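Probable chemoreceptor (Methyl-accepting chemotaxis) transmembrane protein (Rhizobium meliloti, PDB 6D8V) probably senses quaternary ammonium compounds through its sensory domain and relays the signal that directs bacterial chemotaxis. Local coordinates at residues W72-P77 and Y120-Y125; D96-Y102 and L113-A118. One frame throughout, in Å; residues are numbered along the deposited sequence.

Contact 1 of 2, residues W72-P77 and Y120-Y125. With PBE (1,1-dimethyl-prolinium), chain C.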
ATOM      1  N   TRP A  72       2.598 -11.750  -3.051  1.00 84.43           N
ATOM      2  CA  TRP A  72       1.586 -12.794  -2.984  1.00 86.31           C
ATOM      3  C   TRP A  72       0.963 -13.017  -4.355  1.00 94.03           C
ATOM      4  O   TRP A  72       1.251 -12.308  -5.329  1.00 76.59           O
ATOM      5  CB  TRP A  72       0.516 -12.449  -1.942  1.00 69.60           C
ATOM      6  CG  TRP A  72       0.032 -11.042  -2.049  1.00 74.85           C
ATOM      7  CD1 TRP A  72       0.536  -9.946  -1.399  1.00 78.41           C
ATOM      8  CD2 TRP A  72      -1.055 -10.566  -2.848  1.00 71.28           C
ATOM      9  NE1 TRP A  72      -0.175  -8.825  -1.742  1.00 71.88           N
ATOM     10  CE2 TRP A  72      -1.157  -9.178  -2.631  1.00 82.22           C
ATOM     11  CE3 TRP A  72      -1.955 -11.178  -3.721  1.00 73.13           C
ATOM     12  CZ2 TRP A  72      -2.119  -8.395  -3.257  1.00 87.10           C
ATOM     13  CZ3 TRP A  72      -2.906 -10.397  -4.344  1.00 74.79           C
ATOM     14  CH2 TRP A  72      -2.982  -9.022  -4.108  1.00 80.17           C
ATOM     15  N   PHE A  73       0.101 -14.031  -4.414  1.00104.93           N
ATOM     16  CA  PHE A  73      -0.690 -14.317  -5.607  1.00104.01           C
ATOM     17  C   PHE A  73      -1.930 -15.101  -5.203  1.00 95.05           C
ATOM     18  O   PHE A  73      -1.817 -16.211  -4.674  1.00 83.38           O
ATOM     19  CB  PHE A  73       0.120 -15.100  -6.637  1.00 98.34           C
ATOM     20  CG  PHE A  73      -0.728 -15.722  -7.707  1.00101.07           C
ATOM     21  CD1 PHE A  73      -1.359 -14.929  -8.650  1.00 95.88           C
ATOM     22  CD2 PHE A  73      -0.918 -17.096  -7.756  1.00115.42           C
ATOM     23  CE1 PHE A  73      -2.151 -15.493  -9.629  1.00100.83           C
ATOM     24  CE2 PHE A  73      -1.710 -17.665  -8.738  1.00109.54           C
ATOM     25  CZ  PHE A  73      -2.327 -16.863  -9.675  1.00 96.81           C
ATOM     26  N   ALA A  74      -3.105 -14.533  -5.462  1.00 94.27           N
ATOM     27  CA  ALA A  74      -4.372 -15.230  -5.283  1.00 99.64           C
ATOM     28  C   ALA A  74      -4.877 -15.687  -6.645  1.00 94.36           C
ATOM     29  O   ALA A  74      -5.053 -14.869  -7.554  1.00119.55           O
ATOM     30  CB  ALA A  74      -5.406 -14.338  -4.600  1.00106.43           C
ATOM     31  N   GLU A  75      -5.112 -16.982  -6.778  1.00 90.48           N
ATOM     32  CA  GLU A  75      -5.446 -17.597  -8.053  1.00107.47           C
ATOM     33  C   GLU A  75      -6.950 -17.815  -8.167  1.00107.49           C
ATOM     34  O   GLU A  75      -7.566 -18.393  -7.263  1.00 99.20           O
ATOM     35  CB  GLU A  75      -4.706 -18.927  -8.207  1.00125.22           C
ATOM     36  CG  GLU A  75      -5.409 -19.938  -9.096  1.00148.22           C
ATOM     37  CD  GLU A  75      -6.005 -21.092  -8.312  1.00149.11           C
ATOM     38  OE1 GLU A  75      -6.182 -20.951  -7.084  1.00142.37           O
ATOM     39  OE2 GLU A  75      -6.292 -22.142  -8.925  1.00158.30           O
ATOM     40  N   GLU A  76      -7.528 -17.359  -9.279  1.00111.03           N
ATOM     41  CA  GLU A  76      -8.911 -17.678  -9.603  1.00118.50           C
ATOM     42  C   GLU A  76      -9.154 -19.176  -9.391  1.00128.17           C
ATOM     43  O   GLU A  76      -8.287 -19.993  -9.722  1.00153.43           O
ATOM     44  CB  GLU A  76      -9.217 -17.284 -11.053  1.00106.17           C
ATOM     45  CG  GLU A  76     -10.662 -16.856 -11.317  1.00117.94           C
ATOM     46  CD  GLU A  76     -10.932 -15.413 -10.921  1.00123.87           C
ATOM     47  OE1 GLU A  76      -9.982 -14.730 -10.486  1.00120.10           O
ATOM     48  OE2 GLU A  76     -12.089 -14.959 -11.048  1.00133.56           O
ATOM     49  N   PRO A  77     -10.325 -19.568  -8.870  1.00125.76           N
ATOM     50  CA  PRO A  77     -10.500 -20.953  -8.394  1.00125.86           C
ATOM     51  C   PRO A  77     -10.206 -22.021  -9.440  1.00123.50           C
ATOM     52  O   PRO A  77     -10.838 -22.058 -10.504  1.00122.87           O
ATOM     53  CB  PRO A  77     -11.970 -20.986  -7.955  1.00117.58           C
ATOM     54  CG  PRO A  77     -12.615 -19.867  -8.696  1.00117.55           C
ATOM     55  CD  PRO A  77     -11.573 -18.795  -8.790  1.00122.11           C
ATOM     56  N   TYR A 120     -12.375 -13.077  -2.569  1.00 90.19           N
ATOM     57  CA  TYR A 120     -12.482 -12.416  -3.870  1.00 93.87           C
ATOM     58  C   TYR A 120     -13.155 -11.050  -3.781  1.00 98.69           C
ATOM     59  O   TYR A 120     -12.881 -10.177  -4.612  1.00102.15           O
ATOM     60  CB  TYR A 120     -13.247 -13.302  -4.855  1.00109.04           C
ATOM     61  CG  TYR A 120     -12.521 -14.568  -5.258  1.00122.41           C
ATOM     62  CD1 TYR A 120     -11.173 -14.737  -4.977  1.00120.43           C
ATOM     63  CD2 TYR A 120     -13.185 -15.593  -5.926  1.00135.88           C
ATOM     64  CE1 TYR A 120     -10.505 -15.892  -5.344  1.00133.27           C
ATOM     65  CE2 TYR A 120     -12.523 -16.755  -6.298  1.00144.89           C
ATOM     66  CZ  TYR A 120     -11.183 -16.897  -6.002  1.00144.37           C
ATOM     67  OH  TYR A 120     -10.513 -18.043  -6.361  1.00145.04           O
ATOM     68  N   ALA A 121     -14.051 -10.847  -2.817  1.00107.96           N
ATOM     69  CA  ALA A 121     -14.683  -9.541  -2.676  1.00104.28           C
ATOM     70  C   ALA A 121     -13.813  -8.547  -1.918  1.00103.72           C
ATOM     71  O   ALA A 121     -14.175  -7.366  -1.835  1.00 92.79           O
ATOM     72  CB  ALA A 121     -16.038  -9.682  -1.982  1.00102.78           C
ATOM     73  N   ALA A 122     -12.686  -8.993  -1.369  1.00104.22           N
ATOM     74  CA  ALA A 122     -11.798  -8.097  -0.647  1.00 94.73           C
ATOM     75  C   ALA A 122     -11.169  -7.091  -1.602  1.00 96.89           C
ATOM     76  O   ALA A 122     -10.979  -7.352  -2.792  1.00 98.76           O
ATOM     77  CB  ALA A 122     -10.709  -8.886   0.078  1.00105.03           C
ATOM     78  N   GLU A 123     -10.839  -5.920  -1.063  1.00 94.75           N
ATOM     79  CA  GLU A 123     -10.305  -4.868  -1.913  1.00 75.38           C
ATOM     80  C   GLU A 123      -9.080  -5.345  -2.684  1.00 75.91           C
ATOM     81  O   GLU A 123      -8.948  -5.063  -3.876  1.00 93.37           O
ATOM     82  CB  GLU A 123      -9.974  -3.639  -1.074  1.00 74.45           C
ATOM     83  CG  GLU A 123     -10.860  -2.455  -1.368  1.00 84.91           C
ATOM     84  CD  GLU A 123     -10.319  -1.189  -0.761  1.00112.42           C
ATOM     85  OE1 GLU A 123      -9.505  -1.292   0.180  1.00129.46           O
ATOM     86  OE2 GLU A 123     -10.698  -0.096  -1.228  1.00126.77           O
ATOM     87  N   TRP A 124      -8.169  -6.065  -2.023  1.00 88.95           N
ATOM     88  CA  TRP A 124      -6.898  -6.406  -2.656  1.00 75.63           C
ATOM     89  C   TRP A 124      -7.081  -7.317  -3.858  1.00 81.25           C
ATOM     90  O   TRP A 124      -6.203  -7.355  -4.728  1.00 90.41           O
ATOM     91  CB  TRP A 124      -5.963  -7.059  -1.641  1.00 73.79           C
ATOM     92  CG  TRP A 124      -6.607  -8.192  -0.911  1.00 91.32           C
ATOM     93  CD1 TRP A 124      -7.250  -8.136   0.294  1.00 86.79           C
ATOM     94  CD2 TRP A 124      -6.698  -9.550  -1.355  1.00103.01           C
ATOM     95  NE1 TRP A 124      -7.719  -9.386   0.634  1.00 88.99           N
ATOM     96  CE2 TRP A 124      -7.392 -10.270  -0.360  1.00 97.61           C
ATOM     97  CE3 TRP A 124      -6.245 -10.231  -2.492  1.00 95.18           C
ATOM     98  CZ2 TRP A 124      -7.649 -11.636  -0.470  1.00 91.96           C
ATOM     99  CZ3 TRP A 124      -6.499 -11.585  -2.598  1.00 91.38           C
ATOM    100  CH2 TRP A 124      -7.196 -12.273  -1.592  1.00 93.96           C
ATOM    101  N   TYR A 125      -8.198  -8.042  -3.934  1.00 80.97           N
ATOM    102  CA  TYR A 125      -8.521  -8.837  -5.113  1.00 93.27           C
ATOM    103  C   TYR A 125      -9.551  -8.171  -6.016  1.00100.97           C
ATOM    104  O   TYR A 125      -9.368  -8.132  -7.238  1.00 96.45           O
ATOM    105  CB  TYR A 125      -9.036 -10.217  -4.697  1.00 81.39           C
ATOM    106  CG  TYR A 125      -8.949 -11.248  -5.802  1.00101.52           C
ATOM    107  CD1 TYR A 125      -9.908 -11.305  -6.804  1.00107.66           C
ATOM    108  CD2 TYR A 125      -7.898 -12.156  -5.851  1.00105.95           C
ATOM    109  CE1 TYR A 125      -9.827 -12.242  -7.822  1.00101.34           C
ATOM    110  CE2 TYR A 125      -7.809 -13.095  -6.863  1.00 99.33           C
ATOM    111  CZ  TYR A 125      -8.775 -13.134  -7.844  1.00 98.95           C
ATOM    112  OH  TYR A 125      -8.680 -14.073  -8.844  1.00115.63           O
TER
HETATM  113  N   PBE C 402      -2.136 -10.683   1.723  1.00102.12           N
HETATM  114  CD  PBE C 402      -2.461 -10.249   0.534  1.00 91.91           C
HETATM  115  CA  PBE C 402      -3.404 -10.386   2.507  1.00106.11           C
HETATM  116  CB  PBE C 402      -4.522 -10.866   1.496  1.00111.80           C
HETATM  117  CG  PBE C 402      -4.041 -10.643   0.350  1.00 95.38           C
HETATM  118  CE  PBE C 402      -1.834 -12.129   1.665  1.00110.08           C
HETATM  119  CF  PBE C 402      -0.993  -9.919   2.260  1.00 91.79           C
HETATM  120  C   PBE C 402      -3.536 -11.031   3.794  1.00 93.14           C
HETATM  121  O   PBE C 402      -4.675 -11.102   4.332  1.00 98.64           O
HETATM  122  OXT PBE C 402      -2.534 -11.496   4.398  1.00 97.76           O

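Contact 2 of 2, residues D96-Y102 and L113-A118. With PBE (1,1-dimethyl-prolinium), chain C.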
ATOM      1  N   ASP A  96      -9.060 -23.497   2.629  1.00134.87           N
ATOM      2  CA  ASP A  96     -10.163 -23.501   1.675  1.00132.61           C
ATOM      3  C   ASP A  96      -9.878 -24.365   0.455  1.00121.27           C
ATOM      4  O   ASP A  96     -10.820 -24.757  -0.243  1.00121.41           O
ATOM      5  CB  ASP A  96     -10.483 -22.065   1.240  1.00140.24           C
ATOM      6  CG  ASP A  96     -10.992 -21.200   2.388  1.00144.25           C
ATOM      7  OD1 ASP A  96     -10.166 -20.594   3.106  1.00141.70           O
ATOM      8  OD2 ASP A  96     -12.226 -21.125   2.571  1.00139.78           O
ATOM      9  N   GLY A  97      -8.614 -24.680   0.188  1.00127.32           N
ATOM     10  CA  GLY A  97      -8.259 -25.443  -0.992  1.00136.27           C
ATOM     11  C   GLY A  97      -8.048 -24.576  -2.220  1.00145.02           C
ATOM     12  O   GLY A  97      -8.666 -24.810  -3.263  1.00158.07           O
ATOM     13  N   ALA A  98      -7.175 -23.576  -2.120  1.00128.23           N
ATOM     14  CA  ALA A  98      -6.940 -22.670  -3.234  1.00121.78           C
ATOM     15  C   ALA A  98      -5.476 -22.254  -3.248  1.00125.41           C
ATOM     16  O   ALA A  98      -4.858 -22.093  -2.192  1.00120.35           O
ATOM     17  CB  ALA A  98      -7.848 -21.438  -3.153  1.00105.95           C
ATOM     18  N   PHE A  99      -4.931 -22.079  -4.449  1.00130.10           N
ATOM     19  CA  PHE A  99      -3.520 -21.733  -4.616  1.00119.13           C
ATOM     20  C   PHE A  99      -3.301 -20.298  -4.155  1.00110.09           C
ATOM     21  O   PHE A  99      -3.654 -19.347  -4.853  1.00108.41           O
ATOM     22  CB  PHE A  99      -3.094 -21.925  -6.066  1.00114.87           C
ATOM     23  CG  PHE A  99      -1.630 -21.684  -6.303  1.00116.33           C
ATOM     24  CD1 PHE A  99      -0.681 -22.225  -5.447  1.00111.88           C
ATOM     25  CD2 PHE A  99      -1.202 -20.927  -7.383  1.00108.17           C
ATOM     26  CE1 PHE A  99       0.668 -22.010  -5.660  1.00112.07           C
ATOM     27  CE2 PHE A  99       0.145 -20.708  -7.601  1.00104.23           C
ATOM     28  CZ  PHE A  99       1.084 -21.250  -6.739  1.00112.38           C
ATOM     29  N   THR A 100      -2.705 -20.137  -2.975  1.00104.02           N
ATOM     30  CA  THR A 100      -2.517 -18.826  -2.352  1.00102.38           C
ATOM     31  C   THR A 100      -1.144 -18.759  -1.694  1.00104.97           C
ATOM     32  O   THR A 100      -1.015 -18.828  -0.467  1.00113.77           O
ATOM     33  CB  THR A 100      -3.625 -18.542  -1.331  1.00112.27           C
ATOM     34  OG1 THR A 100      -3.818 -19.694  -0.499  1.00112.10           O
ATOM     35  CG2 THR A 100      -4.935 -18.218  -2.033  1.00104.96           C
ATOM     36  N   PRO A 101      -0.088 -18.619  -2.487  1.00107.36           N
ATOM     37  CA  PRO A 101       1.251 -18.444  -1.912  1.00107.26           C
ATOM     38  C   PRO A 101       1.457 -17.029  -1.404  1.00107.77           C
ATOM     39  O   PRO A 101       0.914 -16.062  -1.945  1.00 97.72           O
ATOM     40  CB  PRO A 101       2.192 -18.732  -3.092  1.00 92.40           C
ATOM     41  CG  PRO A 101       1.315 -19.139  -4.245  1.00 97.09           C
ATOM     42  CD  PRO A 101      -0.057 -18.631  -3.956  1.00109.17           C
ATOM     43  N   TYR A 102       2.280 -16.908  -0.363  1.00102.35           N
ATOM     44  CA  TYR A 102       2.504 -15.597   0.242  1.00 97.84           C
ATOM     45  C   TYR A 102       3.870 -15.566   0.916  1.00 94.46           C
ATOM     46  O   TYR A 102       4.063 -16.202   1.956  1.00105.24           O
ATOM     47  CB  TYR A 102       1.401 -15.277   1.240  1.00105.88           C
ATOM     48  CG  TYR A 102       1.542 -13.915   1.879  1.00 94.62           C
ATOM     49  CD1 TYR A 102       2.157 -12.869   1.202  1.00 84.15           C
ATOM     50  CD2 TYR A 102       1.053 -13.676   3.157  1.00 87.55           C
ATOM     51  CE1 TYR A 102       2.285 -11.626   1.786  1.00 89.28           C
ATOM     52  CE2 TYR A 102       1.177 -12.437   3.746  1.00 88.06           C
ATOM     53  CZ  TYR A 102       1.793 -11.415   3.061  1.00 86.81           C
ATOM     54  OH  TYR A 102       1.914 -10.177   3.653  1.00 83.58           O
ATOM     55  N   LEU A 113       7.067 -18.345   4.164  1.00 99.01           N
ATOM     56  CA  LEU A 113       6.031 -18.711   3.212  1.00103.44           C
ATOM     57  C   LEU A 113       4.720 -18.899   3.966  1.00104.08           C
ATOM     58  O   LEU A 113       4.569 -19.864   4.721  1.00104.86           O
ATOM     59  CB  LEU A 113       6.412 -19.989   2.468  1.00105.81           C
ATOM     60  CG  LEU A 113       5.939 -20.146   1.023  1.00112.34           C
ATOM     61  CD1 LEU A 113       6.326 -21.525   0.505  1.00129.17           C
ATOM     62  CD2 LEU A 113       4.441 -19.913   0.887  1.00114.93           C
ATOM     63  N   SER A 114       3.777 -17.993   3.755  1.00113.03           N
ATOM     64  CA  SER A 114       2.494 -18.051   4.434  1.00102.31           C
ATOM     65  C   SER A 114       1.416 -18.547   3.469  1.00 95.46           C
ATOM     66  O   SER A 114       1.705 -19.076   2.392  1.00100.01           O
ATOM     67  CB  SER A 114       2.158 -16.676   5.017  1.00117.84           C
ATOM     68  OG  SER A 114       3.288 -16.118   5.668  1.00131.90           O
ATOM     69  N   THR A 115       0.159 -18.394   3.871  1.00 99.35           N
ATOM     70  CA  THR A 115      -0.976 -18.680   3.006  1.00100.57           C
ATOM     71  C   THR A 115      -2.179 -17.953   3.580  1.00 92.74           C
ATOM     72  O   THR A 115      -2.252 -17.715   4.788  1.00110.33           O
ATOM     73  CB  THR A 115      -1.257 -20.182   2.885  1.00108.19           C
ATOM     74  OG1 THR A 115      -0.102 -20.846   2.358  1.00111.90           O
ATOM     75  CG2 THR A 115      -2.433 -20.422   1.954  1.00100.28           C
ATOM     76  N   PHE A 116      -3.110 -17.590   2.701  1.00 86.32           N
ATOM     77  CA  PHE A 116      -4.216 -16.721   3.072  1.00 85.58           C
ATOM     78  C   PHE A 116      -5.499 -17.212   2.415  1.00101.83           C
ATOM     79  O   PHE A 116      -5.483 -18.070   1.528  1.00104.04           O
ATOM     80  CB  PHE A 116      -3.927 -15.271   2.683  1.00 85.37           C
ATOM     81  CG  PHE A 116      -3.588 -15.089   1.230  1.00 99.05           C
ATOM     82  CD1 PHE A 116      -2.320 -15.388   0.755  1.00107.82           C
ATOM     83  CD2 PHE A 116      -4.532 -14.604   0.346  1.00101.75           C
ATOM     84  CE1 PHE A 116      -2.007 -15.217  -0.583  1.00115.26           C
ATOM     85  CE2 PHE A 116      -4.226 -14.428  -0.989  1.00111.67           C
ATOM     86  CZ  PHE A 116      -2.963 -14.737  -1.456  1.00118.92           C
ATOM     87  N   LYS A 117      -6.620 -16.654   2.868  1.00105.79           N
ATOM     88  CA  LYS A 117      -7.925 -17.019   2.339  1.00109.98           C
ATOM     89  C   LYS A 117      -8.228 -16.242   1.064  1.00105.66           C
ATOM     90  O   LYS A 117      -7.853 -15.076   0.914  1.00110.54           O
ATOM     91  CB  LYS A 117      -9.029 -16.764   3.372  1.00113.96           C
ATOM     92  CG  LYS A 117     -10.434 -16.903   2.789  1.00117.68           C
ATOM     93  CD  LYS A 117     -11.532 -16.537   3.775  1.00124.67           C
ATOM     94  CE  LYS A 117     -12.905 -16.678   3.118  1.00132.97           C
ATOM     95  NZ  LYS A 117     -14.037 -16.533   4.079  1.00134.52           N
ATOM     96  N   ALA A 118      -8.932 -16.905   0.145  1.00106.01           N
ATOM     97  CA  ALA A 118      -9.248 -16.325  -1.161  1.00104.30           C
ATOM     98  C   ALA A 118     -10.532 -15.506  -1.060  1.00104.64           C
ATOM     99  O   ALA A 118     -11.614 -15.923  -1.481  1.00115.79           O
ATOM    100  CB  ALA A 118      -9.362 -17.421  -2.214  1.00 97.33           C
TER
HETATM  101  N   PBE C 402      -2.136 -10.683   1.723  1.00102.12           N
HETATM  102  CD  PBE C 402      -2.461 -10.249   0.534  1.00 91.91           C
HETATM  103  CA  PBE C 402      -3.404 -10.386   2.507  1.00106.11           C
HETATM  104  CB  PBE C 402      -4.522 -10.866   1.496  1.00111.80           C
HETATM  105  CG  PBE C 402      -4.041 -10.643   0.350  1.00 95.38           C
HETATM  106  CE  PBE C 402      -1.834 -12.129   1.665  1.00110.08           C
HETATM  107  CF  PBE C 402      -0.993  -9.919   2.260  1.00 91.79           C
HETATM  108  C   PBE C 402      -3.536 -11.031   3.794  1.00 93.14           C
HETATM  109  O   PBE C 402      -4.675 -11.102   4.332  1.00 98.64           O
HETATM  110  OXT PBE C 402      -2.534 -11.496   4.398  1.00 97.76           O

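Contact 1 of 2, residues W72-P77 and Y120-Y125
Trp-72 and Ala-74 on the strand meet Trp-124 and Tyr-125 in the first turn of a helix, across backbones that stay well apart: the CA atoms of Ala-74 and Tyr-125 are 7.6 Å from each other, those of Glu-76 and Tyr-120 8.6 Å, and side chains bridge the gap. Ala-122 is the N-cap residue of that helix. The two indoles pack T-shaped, the edge of Trp-124 directed at the face of Trp-72, with six-membered rings 5.4 Å apart between centroids and planes at 81°. In Trp-124, CG lies between the backbone N and the carbonyl carbon (chi1 51°), a turn that sets one ring face against Tyr-125 CB and the other toward the ligand. The bound 1,1-dimethyl-prolinium lies in the angle between the indoles: its CG sits 3.3 Å above the centre of the Trp-124 ring, while its CD lies over a face of Trp-72. Such aromatic walls are characteristic of pockets for quaternary ammonium groups, consistent with cation-pi attraction. Ala-74 CB lies at the edge of the Trp-124 ring, in its plane, 3.6 Å from CZ3, and also reaches the rim of Tyr-125, 3.5 Å from CE2. At the far end, Pro-77 CD packs 3.4 Å from Tyr-120 CE2. The indole NE1 of Trp-72 is hydrogen-bonded to Asp-171. Strand 70-75 runs between strands 101-105 and 163-173 of the sheet, and helix 123-131 leans over it, Tyr-125 also touching Val-167.

Contact 2 of 2, residues D96-Y102 and L113-A118
Tyr-102 and Phe-116 stand next to each other at the open end of a beta hairpin and present ring faces to the same methyl group of the bound 1,1-dimethyl-prolinium. From the backbone, Tyr-102 CB packs against the edge of the Phe-116 ring, 3.8 Å from CD1. With CG anti to the backbone N (chi1 -178°), the phenol ring extends toward the ligand. Its CG and CD2 both approach the ligand methyl CE, and CD2 also passes Ser-114 CB at 3.7 Å. CE lies over the ring centre, 3.5 Å above the plane; farther out, CE1, CE2 and CZ come close to the second methyl, CF, which is 3.2 Å from OH at the tip. The Phe-116 ring is sandwiched between the ligand and Thr-100: CE covers one face, and Thr-100 CB makes a CH-pi contact with the other, 3.9 Å from the centroid and 14° off the ring normal. Pro-101 O lies at the edge of this ring, in its plane, 3.3 Å from CE1. Between the strands, Ser-114 N donates to Tyr-102 O in a nearly straight bond (2.6 Å, 171° at the hydrogen), linking the two strands beside the pocket. An alanine in place of Tyr-102 would remove the phenol ring and probably leave CE with the Phe-116 face alone of this pair, strip CF of its contacts with CZ and OH, and open a gap on that side of the ammonium. The ligand is also hydrogen-bonded to Glu-143 N and Gly-144 N. The chemistry implied is that of an aromatic cage: a quaternary ammonium group with no N-H to donate is met by ring faces and their pi electrons, consistent with cation-pi attraction.

How the contacts relate
From the N terminus the chain first passes through the long helix 2-45, then reaches strand 70-75, where contact 1 begins. Strand 101-105 follows, pairs antiparallel with strand 70-75 and turns back into strand 111-115, so that contact 2 closes the short hairpin loop. The chain then leads into helix 123-131, which returns to strand 70-75 and closes the larger loop of contact 1 around that of contact 2; the loops nest and do not cross. Glu-75 OE1, probably hydrogen-bonded to Phe-99 N, joins the two contacts directly. The hairpin is itself part of the sheet that holds strand 70-75, and the helix packs on that sheet, so both contacts converge on a single ligand pocket.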